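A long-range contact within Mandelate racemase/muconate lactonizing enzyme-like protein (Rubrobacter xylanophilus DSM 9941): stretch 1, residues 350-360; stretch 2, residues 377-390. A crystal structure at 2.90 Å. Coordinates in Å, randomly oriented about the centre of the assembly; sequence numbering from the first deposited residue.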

# COMPACT_ATOMS: atom_id res chain seq x y z
N PRO B 350 -13.82 -28.14 5.84
CA PRO B 350 -13.52 -29.23 6.77
C PRO B 350 -12.06 -29.41 7.19
O PRO B 350 -11.80 -29.84 8.31
CB PRO B 350 -14.06 -30.46 6.05
CG PRO B 350 -15.18 -29.89 5.21
CD PRO B 350 -14.54 -28.66 4.66
N HIS B 351 -11.12 -29.09 6.31
CA HIS B 351 -9.71 -29.28 6.65
C HIS B 351 -9.00 -28.10 7.28
O HIS B 351 -7.77 -28.09 7.35
CB HIS B 351 -8.93 -29.70 5.40
CG HIS B 351 -9.00 -28.71 4.29
ND1 HIS B 351 -10.20 -28.28 3.75
CD2 HIS B 351 -8.03 -28.08 3.59
CE1 HIS B 351 -9.96 -27.43 2.77
NE2 HIS B 351 -8.65 -27.29 2.65
N TRP B 352 -9.75 -27.11 7.74
CA TRP B 352 -9.14 -25.94 8.36
C TRP B 352 -8.20 -26.35 9.51
O TRP B 352 -7.07 -25.87 9.60
CB TRP B 352 -10.22 -24.98 8.89
CG TRP B 352 -9.64 -23.67 9.39
CD1 TRP B 352 -9.12 -22.67 8.63
CD2 TRP B 352 -9.43 -23.29 10.76
NE1 TRP B 352 -8.58 -21.69 9.44
CE2 TRP B 352 -8.76 -22.05 10.74
CE3 TRP B 352 -9.73 -23.88 11.99
CZ2 TRP B 352 -8.39 -21.39 11.91
CZ3 TRP B 352 -9.36 -23.23 13.15
CH2 TRP B 352 -8.70 -22.00 13.10
N GLU B 353 -8.67 -27.25 10.37
CA GLU B 353 -7.87 -27.67 11.51
C GLU B 353 -6.73 -28.62 11.19
O GLU B 353 -5.75 -28.72 11.94
CB GLU B 353 -8.78 -28.28 12.57
CG GLU B 353 -9.79 -27.30 13.14
CD GLU B 353 -9.65 -27.10 14.65
OE1 GLU B 353 -8.51 -27.11 15.17
OE2 GLU B 353 -10.70 -26.90 15.31
N ASP B 354 -6.82 -29.30 10.05
CA ASP B 354 -5.79 -30.26 9.68
C ASP B 354 -4.46 -29.64 9.27
O ASP B 354 -3.56 -30.33 8.81
CB ASP B 354 -6.31 -31.15 8.55
CG ASP B 354 -7.65 -31.79 8.88
OD1 ASP B 354 -7.80 -32.32 10.01
OD2 ASP B 354 -8.55 -31.77 8.01
N PHE B 355 -4.33 -28.33 9.46
CA PHE B 355 -3.10 -27.62 9.08
C PHE B 355 -2.09 -27.51 10.20
O PHE B 355 -0.89 -27.39 9.95
CB PHE B 355 -3.43 -26.21 8.63
CG PHE B 355 -3.75 -26.09 7.18
CD1 PHE B 355 -5.06 -25.84 6.77
CD2 PHE B 355 -2.74 -26.17 6.22
CE1 PHE B 355 -5.36 -25.66 5.41
CE2 PHE B 355 -3.03 -26.00 4.87
CZ PHE B 355 -4.34 -25.74 4.46
N VAL B 356 -2.57 -27.54 11.43
CA VAL B 356 -1.71 -27.37 12.58
C VAL B 356 -2.04 -28.36 13.66
O VAL B 356 -3.21 -28.67 13.88
CB VAL B 356 -1.90 -25.96 13.17
CG1 VAL B 356 -1.24 -25.87 14.53
CG2 VAL B 356 -1.33 -24.93 12.23
N ARG B 357 -1.02 -28.86 14.35
CA ARG B 357 -1.22 -29.78 15.46
C ARG B 357 -1.30 -28.89 16.71
O ARG B 357 -0.33 -28.24 17.09
CB ARG B 357 -0.04 -30.77 15.58
CG ARG B 357 0.39 -31.40 14.24
CD ARG B 357 1.50 -32.45 14.39
NE ARG B 357 2.25 -32.65 13.14
CZ ARG B 357 3.46 -32.12 12.91
NH1 ARG B 357 4.04 -31.37 13.83
NH2 ARG B 357 4.07 -32.33 11.74
N TYR B 358 -2.48 -28.84 17.33
CA TYR B 358 -2.69 -27.99 18.51
C TYR B 358 -2.74 -28.78 19.82
O TYR B 358 -3.44 -29.77 19.93
CB TYR B 358 -3.98 -27.17 18.36
CG TYR B 358 -4.05 -25.97 19.28
CD1 TYR B 358 -3.25 -24.85 19.05
CD2 TYR B 358 -4.84 -25.98 20.42
CE1 TYR B 358 -3.22 -23.78 19.94
CE2 TYR B 358 -4.83 -24.92 21.33
CZ TYR B 358 -4.01 -23.82 21.09
OH TYR B 358 -3.96 -22.78 21.99
N PRO B 359 -1.98 -28.32 20.83
CA PRO B 359 -1.84 -28.87 22.18
C PRO B 359 -2.85 -29.92 22.65
O PRO B 359 -2.48 -31.09 22.83
CB PRO B 359 -1.85 -27.63 23.04
CG PRO B 359 -0.94 -26.73 22.23
CD PRO B 359 -1.34 -27.00 20.76
N GLY B 360 -4.10 -29.51 22.86
CA GLY B 360 -5.11 -30.46 23.31
C GLY B 360 -5.69 -31.24 22.14
O GLY B 360 -5.08 -32.17 21.62
N LEU B 377 3.41 -19.08 20.53
CA LEU B 377 2.12 -19.48 19.97
C LEU B 377 1.54 -20.74 20.61
O LEU B 377 0.45 -20.73 21.18
CB LEU B 377 2.25 -19.71 18.45
CG LEU B 377 2.33 -18.48 17.53
CD1 LEU B 377 3.37 -17.50 18.03
CD2 LEU B 377 2.66 -18.94 16.12
N GLY B 378 2.29 -21.84 20.50
CA GLY B 378 1.83 -23.09 21.07
C GLY B 378 1.18 -23.95 20.01
O GLY B 378 0.16 -24.59 20.28
N LEU B 379 1.75 -23.96 18.81
CA LEU B 379 1.20 -24.77 17.74
C LEU B 379 2.27 -25.28 16.80
O LEU B 379 3.41 -24.80 16.82
CB LEU B 379 0.15 -23.98 16.94
CG LEU B 379 0.51 -22.79 16.06
CD1 LEU B 379 1.48 -23.18 14.95
CD2 LEU B 379 -0.78 -22.27 15.44
N GLU B 380 1.91 -26.25 15.96
CA GLU B 380 2.86 -26.84 15.03
C GLU B 380 2.29 -27.18 13.66
O GLU B 380 1.21 -27.76 13.53
CB GLU B 380 3.49 -28.07 15.66
CG GLU B 380 4.65 -28.64 14.88
CD GLU B 380 5.50 -29.57 15.71
OE1 GLU B 380 6.38 -30.24 15.13
OE2 GLU B 380 5.30 -29.61 16.95
N LEU B 381 3.05 -26.82 12.63
CA LEU B 381 2.65 -27.06 11.25
C LEU B 381 2.69 -28.53 10.86
O LEU B 381 3.75 -29.14 10.80
CB LEU B 381 3.55 -26.26 10.30
CG LEU B 381 3.37 -26.51 8.80
CD1 LEU B 381 2.04 -25.95 8.35
CD2 LEU B 381 4.49 -25.85 8.02
N ASP B 382 1.51 -29.08 10.60
CA ASP B 382 1.38 -30.46 10.16
C ASP B 382 1.90 -30.41 8.72
O ASP B 382 1.12 -30.35 7.77
CB ASP B 382 -0.10 -30.89 10.19
CG ASP B 382 -0.32 -32.35 9.82
OD1 ASP B 382 0.26 -32.83 8.82
OD2 ASP B 382 -1.10 -33.02 10.53
N GLU B 383 3.21 -30.39 8.59
CA GLU B 383 3.87 -30.34 7.29
C GLU B 383 3.09 -31.15 6.24
O GLU B 383 2.96 -30.74 5.08
CB GLU B 383 5.30 -30.88 7.41
CG GLU B 383 6.04 -31.03 6.09
CD GLU B 383 6.97 -29.87 5.79
OE1 GLU B 383 7.93 -29.66 6.57
OE2 GLU B 383 6.75 -29.17 4.78
N GLU B 384 2.57 -32.30 6.66
CA GLU B 384 1.82 -33.18 5.77
C GLU B 384 0.68 -32.47 5.10
O GLU B 384 0.75 -32.16 3.90
CB GLU B 384 1.30 -34.38 6.55
CG GLU B 384 1.93 -35.68 6.09
CD GLU B 384 3.43 -35.56 5.88
OE1 GLU B 384 3.85 -34.80 4.97
OE2 GLU B 384 4.20 -36.21 6.63
N ALA B 385 -0.38 -32.23 5.87
CA ALA B 385 -1.58 -31.56 5.38
C ALA B 385 -1.17 -30.32 4.60
O ALA B 385 -1.63 -30.09 3.47
CB ALA B 385 -2.45 -31.16 6.55
N ALA B 386 -0.30 -29.54 5.22
CA ALA B 386 0.21 -28.32 4.64
C ALA B 386 0.51 -28.56 3.16
O ALA B 386 -0.10 -27.94 2.29
CB ALA B 386 1.48 -27.90 5.38
N PHE B 387 1.42 -29.47 2.87
CA PHE B 387 1.78 -29.75 1.49
C PHE B 387 0.65 -30.35 0.65
O PHE B 387 0.59 -30.12 -0.56
CB PHE B 387 3.01 -30.66 1.44
CG PHE B 387 3.47 -30.94 0.04
CD1 PHE B 387 3.87 -29.89 -0.79
CD2 PHE B 387 3.43 -32.23 -0.48
CE1 PHE B 387 4.22 -30.13 -2.11
CE2 PHE B 387 3.78 -32.48 -1.80
CZ PHE B 387 4.17 -31.42 -2.62
N GLU B 388 -0.23 -31.11 1.28
CA GLU B 388 -1.34 -31.73 0.54
C GLU B 388 -2.22 -30.66 -0.08
O GLU B 388 -2.89 -30.90 -1.08
CB GLU B 388 -2.22 -32.59 1.45
CG GLU B 388 -3.37 -33.29 0.69
CD GLU B 388 -4.40 -33.95 1.61
OE1 GLU B 388 -4.00 -34.54 2.63
OE2 GLU B 388 -5.61 -33.89 1.28
N HIS B 389 -2.21 -29.49 0.53
CA HIS B 389 -3.01 -28.37 0.07
C HIS B 389 -2.18 -27.20 -0.44
O HIS B 389 -2.62 -26.05 -0.36
CB HIS B 389 -3.93 -27.90 1.19
CG HIS B 389 -4.82 -28.97 1.75
ND1 HIS B 389 -5.79 -29.59 1.00
CD2 HIS B 389 -4.91 -29.50 2.99
CE1 HIS B 389 -6.44 -30.46 1.75
NE2 HIS B 389 -5.93 -30.42 2.97
N ARG B 390 -0.98 -27.47 -0.96
CA ARG B 390 -0.13 -26.42 -1.50
C ARG B 390 -0.88 -25.70 -2.61
O ARG B 390 -1.96 -26.10 -3.01
CB ARG B 390 1.16 -27.03 -2.06

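Stretch 2 runs antiparallel to stretch 1 along a short two-residue ladder, then turns into a helix that packs against the residues before the strand. Together the two segments bury 763 Å² of surface. Touching residues are at least 19 positions apart in sequence.

L377 lies at the start and makes no contact with stretch 1. G378 follows with phi 98° and psi 39°. At these angles a CB would be jammed against the carbonyl O of L377, so the backbone itself calls for glycine. The ring of Y358 comes near this turn, with CE1 3.5 Å from G378 O.

L379 brings the first apolar contacts. Its CB lies 3.4 Å from V356 CG1, a tight van der Waals approach. The same L379 CB sits 4.1 Å from Y358 CD1, at the edge of the tyrosine ring.

E380 pairs with R357 in the hydrogen-bonded register of the antiparallel bridge, their CA atoms 5.0 Å apart. R357 N donates to E380 O at 2.6 Å, a short and nearly straight bond. E380 N donates back to R357 O at 3.2 Å, with a more bent angle of 139°. E380 O also receives a CA-H...O contact from V356 CA at 3.1 Å. The side chains of R357 and E380 share one face of the sheet, so their charges can meet. R357 NH1 and E380 OE1 form a salt bridge at 2.9 Å, with the carboxylate oxygen near the guanidinium plane.

L381 faces V356 in the non-hydrogen-bonded pair, where the CA atoms approach to 4.6 Å. The side chains of these two residues lie on the sheet face opposite R357 and E380. L381 CD1 reaches within 3.6 Å of F355 O. L381 O lies over one face of the R357 guanidinium, 3.3 Å from R357 NH2, but the angle is too poor for a hydrogen bond.

D382 closes the backbone pairing and opens the helix. Its N donates to F355 O at 3.0 Å, extending the backbone bonding one step past the ladder. Its side chain caps the helix: D382 OD1 accepts from A385 N at 3.1 Å, satisfying an amide that has no helical carbonyl before it. D382 CA also lies over a face of the R357 guanidinium, 3.6 Å from R357 NH2. The opposite charges of the pair stay beyond salt-bridge range, with R357 NE 4.3 Å from D382 OD2.

The helix covers residues 383 to 388. A385 points its CB toward stretch 1, beside D354. The CA-to-CB bond of F355 points away from stretch 2, but the end of its side chain comes nearer. Its buried ring thus makes van der Waals contact with the helix, F355 CD2 lying 4.0 Å from A386 CA, and with H389, F355 CZ lying 3.9 Å from H389 CB. F387 points away and makes no contact.

H389 is the first residue to leave helical geometry, and its CA-to-CB bond points toward stretch 1. Its ring meets that of H351 obliquely, with centroids 4.2 Å apart and planes at 44°. H351 CD2 lies over one face of the H389 ring, 3.2 Å from H389 NE2.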